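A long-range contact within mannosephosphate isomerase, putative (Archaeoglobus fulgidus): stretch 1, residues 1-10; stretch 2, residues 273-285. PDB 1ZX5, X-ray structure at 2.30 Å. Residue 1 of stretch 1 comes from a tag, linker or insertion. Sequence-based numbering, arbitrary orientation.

Stretch 1, residues 1-10: GMELPSFIFQ
Stretch 2 (273-285) YSCLVPASTDSFT

The most unusual feature of this contact is a water-centred polar knot beside a single antiparallel bridge between residues 268 positions apart. Water 1 donates to Leu-4 O (3.1 Å) and to Ser-280 OG (2.8 Å), and is also hydrogen-bonded to Thr-281 OG1 at 2.7 Å. Thr-281 OG1 (chi1 m, -74°) lies 2.7 Å from Ser-6 OG (chi1 m, -78°), a direct hydrogen bond in which either hydroxyl could donate. Leu-4 O and Ser-280 OG are themselves 4.3 Å apart, too far for a direct bond, so the water spans the gap.

The hydroxyls of Ser-280 and Thr-281 are carried by a type I turn from Pro-278 to Thr-281, with phi/psi -54/-25° at Ala-279 and -67/-8° at Ser-280, closed by Thr-281 N to Pro-278 O at 3.0 Å. CA-to-CB points toward stretch 1 at Pro-278, Ser-280 (chi1 p) and Thr-281.

Register is fixed by Ile-8 opposite Leu-276, CA atoms 4.9 Å apart. Both backbones are extended here (phi/psi -112/131° and -99/124°), and the pair exchanges two hydrogen bonds: Ile-8 N to Leu-276 O, 2.9 Å at 155°, and Leu-276 N to Ile-8 O, 2.8 Å at a nearly linear 176°. Phe-7 faces Val-277 and Phe-9 faces Cys-275, each with CA atoms 5.2 Å apart, as the antiparallel direction requires. Beyond the bridge, Val-277 CA approaches Ser-6 O at 3.3 Å with 152° at the hydrogen, a CA-H...O contact.

Ile-8 (m, t) packs against Leu-276 (t, p), with Ile-8 CB 4.1 Å from Leu-276 CB, and Ile-8 CD1 reaches Pro-278 CG at 3.8 Å. Pro-278 CG also meets Leu-4 CB (3.9 Å; Leu-4 m, t), so the proline ring, C-gamma exo, touches both aliphatic side chains.

Phe-7 (chi1 -46°, chi2 -62°) starts sideways, but its end comes nearer to stretch 2. Its edge points at the face of Phe-284 (chi1 56°, chi2 93°), with centroids 5.4 Å apart, planes at 85° and Phe-7 CE1 3.8 Å from Phe-284 CD1. Val-277 CG2 (chi1 t) also lies near the Phe-7 plane, 4.1 Å from Phe-7 CD1. Cys-275 SG (chi1 t) sits 3.7 Å from Phe-7 CB and obliquely to two rings: SG is 5.0 Å from the Phe-7 centroid and 4.6 Å from that of Phe-9 (chi1 -65°, chi2 -83°).

Past the bridge, water 2 accepts from Gln-10 N (3.0 Å) and donates to Ser-274 O (2.7 Å), linking the two backbones.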

# COMPACT_ATOMS: atom_id res chain seq x y z
N GLY A 1 -24.09 -11.89 10.14
CA GLY A 1 -24.01 -10.40 10.19
C GLY A 1 -24.03 -9.77 8.81
O GLY A 1 -23.18 -10.08 7.96
N MSE A 2 -25.02 -8.91 8.57
CA MSE A 2 -25.11 -8.12 7.33
C MSE A 2 -25.76 -6.74 7.54
O MSE A 2 -26.75 -6.39 6.89
CB MSE A 2 -25.74 -8.92 6.18
CG MSE A 2 -26.99 -9.70 6.54
SE MSE A 2 -27.27 -11.23 5.34
CE MSE A 2 -26.01 -12.59 6.23
N GLU A 3 -25.17 -5.97 8.45
CA GLU A 3 -25.60 -4.61 8.79
C GLU A 3 -25.00 -3.55 7.85
O GLU A 3 -25.54 -2.45 7.72
CB GLU A 3 -25.16 -4.26 10.22
CG GLU A 3 -25.68 -5.19 11.32
CD GLU A 3 -24.92 -5.01 12.64
OE1 GLU A 3 -24.69 -3.85 13.06
OE2 GLU A 3 -24.55 -6.04 13.26
N LEU A 4 -23.88 -3.88 7.21
CA LEU A 4 -23.13 -2.89 6.44
C LEU A 4 -23.54 -2.86 4.96
O LEU A 4 -23.89 -3.89 4.39
CB LEU A 4 -21.63 -3.13 6.58
CG LEU A 4 -21.03 -3.02 7.99
CD1 LEU A 4 -19.58 -3.46 7.98
CD2 LEU A 4 -21.17 -1.60 8.57
N PRO A 5 -23.47 -1.66 4.34
CA PRO A 5 -23.73 -1.58 2.90
C PRO A 5 -22.59 -2.22 2.12
O PRO A 5 -21.57 -2.58 2.71
CB PRO A 5 -23.78 -0.07 2.64
CG PRO A 5 -22.95 0.52 3.72
CD PRO A 5 -23.14 -0.35 4.92
N SER A 6 -22.78 -2.38 0.81
CA SER A 6 -21.76 -2.95 -0.06
C SER A 6 -20.52 -2.06 -0.21
O SER A 6 -19.41 -2.56 -0.34
CB SER A 6 -22.34 -3.23 -1.44
OG SER A 6 -23.10 -4.41 -1.44
N PHE A 7 -20.73 -0.75 -0.20
CA PHE A 7 -19.70 0.21 -0.56
C PHE A 7 -19.57 1.31 0.49
O PHE A 7 -20.50 2.09 0.70
CB PHE A 7 -19.98 0.81 -1.94
CG PHE A 7 -20.34 -0.22 -2.99
CD1 PHE A 7 -19.44 -1.22 -3.36
CD2 PHE A 7 -21.59 -0.18 -3.61
CE1 PHE A 7 -19.78 -2.17 -4.32
CE2 PHE A 7 -21.93 -1.12 -4.57
CZ PHE A 7 -21.02 -2.12 -4.93
N ILE A 8 -18.42 1.34 1.14
CA ILE A 8 -18.13 2.31 2.18
C ILE A 8 -17.05 3.26 1.66
O ILE A 8 -16.04 2.82 1.11
CB ILE A 8 -17.72 1.61 3.51
CG1 ILE A 8 -18.90 0.78 4.04
CG2 ILE A 8 -17.20 2.64 4.55
CD1 ILE A 8 -18.54 -0.19 5.17
N PHE A 9 -17.30 4.55 1.82
CA PHE A 9 -16.42 5.58 1.29
C PHE A 9 -15.74 6.33 2.43
O PHE A 9 -16.25 6.33 3.55
CB PHE A 9 -17.22 6.52 0.38
CG PHE A 9 -17.74 5.82 -0.85
CD1 PHE A 9 -16.93 5.66 -1.97
CD2 PHE A 9 -19.03 5.27 -0.86
CE1 PHE A 9 -17.40 4.99 -3.09
CE2 PHE A 9 -19.50 4.59 -1.98
CZ PHE A 9 -18.68 4.45 -3.10
N GLN A 10 -14.58 6.94 2.17
CA GLN A 10 -13.99 7.86 3.15
C GLN A 10 -14.79 9.13 3.19
O GLN A 10 -15.16 9.66 2.14
CB GLN A 10 -12.53 8.20 2.83
CG GLN A 10 -11.59 7.06 3.08
CD GLN A 10 -10.14 7.48 3.23
OE1 GLN A 10 -9.68 8.47 2.65
NE2 GLN A 10 -9.41 6.71 3.98
N TYR A 273 -9.97 7.58 -6.16
CA TYR A 273 -10.71 7.29 -4.94
C TYR A 273 -10.88 5.79 -4.73
O TYR A 273 -10.83 5.00 -5.68
CB TYR A 273 -12.07 8.01 -4.94
CG TYR A 273 -11.92 9.51 -4.79
CD1 TYR A 273 -11.91 10.11 -3.53
CD2 TYR A 273 -11.75 10.33 -5.91
CE1 TYR A 273 -11.75 11.50 -3.39
CE2 TYR A 273 -11.60 11.71 -5.79
CZ TYR A 273 -11.60 12.28 -4.53
OH TYR A 273 -11.44 13.64 -4.42
N SER A 274 -11.11 5.43 -3.47
CA SER A 274 -11.21 4.06 -3.04
C SER A 274 -12.55 3.79 -2.39
O SER A 274 -13.22 4.69 -1.88
CB SER A 274 -10.13 3.71 -2.01
OG SER A 274 -8.85 3.86 -2.58
N CYS A 275 -12.85 2.51 -2.33
CA CYS A 275 -14.09 2.05 -1.81
C CYS A 275 -13.80 0.80 -0.97
O CYS A 275 -13.05 -0.08 -1.39
CB CYS A 275 -14.93 1.72 -3.05
SG CYS A 275 -16.36 0.98 -2.75
N LEU A 276 -14.38 0.73 0.23
CA LEU A 276 -14.25 -0.43 1.11
C LEU A 276 -15.49 -1.33 0.98
O LEU A 276 -16.63 -0.88 1.18
CB LEU A 276 -14.06 0.03 2.56
CG LEU A 276 -14.11 -1.00 3.71
CD1 LEU A 276 -12.88 -1.89 3.72
CD2 LEU A 276 -14.22 -0.28 5.07
N VAL A 277 -15.26 -2.60 0.65
CA VAL A 277 -16.33 -3.56 0.46
C VAL A 277 -16.25 -4.61 1.57
O VAL A 277 -15.30 -5.40 1.61
CB VAL A 277 -16.24 -4.26 -0.92
CG1 VAL A 277 -17.46 -5.18 -1.16
CG2 VAL A 277 -16.07 -3.22 -2.06
N PRO A 278 -17.23 -4.62 2.49
CA PRO A 278 -17.26 -5.65 3.54
C PRO A 278 -17.44 -7.06 2.97
O PRO A 278 -18.07 -7.23 1.92
CB PRO A 278 -18.47 -5.26 4.41
CG PRO A 278 -18.73 -3.81 4.09
CD PRO A 278 -18.35 -3.67 2.63
N ALA A 279 -16.87 -8.05 3.66
CA ALA A 279 -17.02 -9.48 3.30
C ALA A 279 -18.46 -9.95 3.17
O ALA A 279 -18.72 -10.92 2.46
CB ALA A 279 -16.30 -10.34 4.31
N SER A 280 -19.38 -9.27 3.85
CA SER A 280 -20.80 -9.62 3.76
C SER A 280 -21.41 -9.35 2.37
O SER A 280 -22.54 -9.72 2.11
CB SER A 280 -21.61 -8.89 4.84
OG SER A 280 -21.50 -7.49 4.72
N THR A 281 -20.66 -8.69 1.48
CA THR A 281 -21.05 -8.60 0.08
C THR A 281 -20.28 -9.70 -0.65
O THR A 281 -19.05 -9.69 -0.67
CB THR A 281 -20.79 -7.17 -0.50
OG1 THR A 281 -21.78 -6.27 0.01
CG2 THR A 281 -20.84 -7.13 -2.02
N ASP A 282 -21.01 -10.65 -1.22
CA ASP A 282 -20.45 -11.77 -1.95
C ASP A 282 -19.92 -11.32 -3.31
O ASP A 282 -18.81 -11.67 -3.71
CB ASP A 282 -21.50 -12.91 -2.12
CG ASP A 282 -22.85 -12.41 -2.72
OD1 ASP A 282 -23.16 -11.19 -2.65
OD2 ASP A 282 -23.64 -13.25 -3.27
N SER A 283 -20.72 -10.52 -4.01
CA SER A 283 -20.34 -10.00 -5.31
C SER A 283 -21.16 -8.78 -5.69
O SER A 283 -22.17 -8.46 -5.07
CB SER A 283 -20.48 -11.06 -6.39
OG SER A 283 -21.82 -11.43 -6.51
N PHE A 284 -20.71 -8.10 -6.74
CA PHE A 284 -21.30 -6.86 -7.20
C PHE A 284 -20.81 -6.64 -8.62
O PHE A 284 -19.89 -7.32 -9.09
CB PHE A 284 -20.87 -5.71 -6.27
CG PHE A 284 -19.37 -5.56 -6.14
CD1 PHE A 284 -18.68 -4.68 -6.98
CD2 PHE A 284 -18.66 -6.28 -5.19
CE1 PHE A 284 -17.29 -4.53 -6.85
CE2 PHE A 284 -17.28 -6.15 -5.08
CZ PHE A 284 -16.59 -5.26 -5.91
N THR A 285 -21.42 -5.68 -9.31
CA THR A 285 -20.89 -5.29 -10.62
C THR A 285 -20.26 -3.90 -10.60
O THR A 285 -20.63 -3.04 -9.79
CB THR A 285 -21.95 -5.37 -11.74
OG1 THR A 285 -22.99 -4.41 -11.50
CG2 THR A 285 -22.54 -6.77 -11.83
O HOH W 1 -22.01 -5.62 2.67
O HOH W 2 -13.43 7.01 -0.58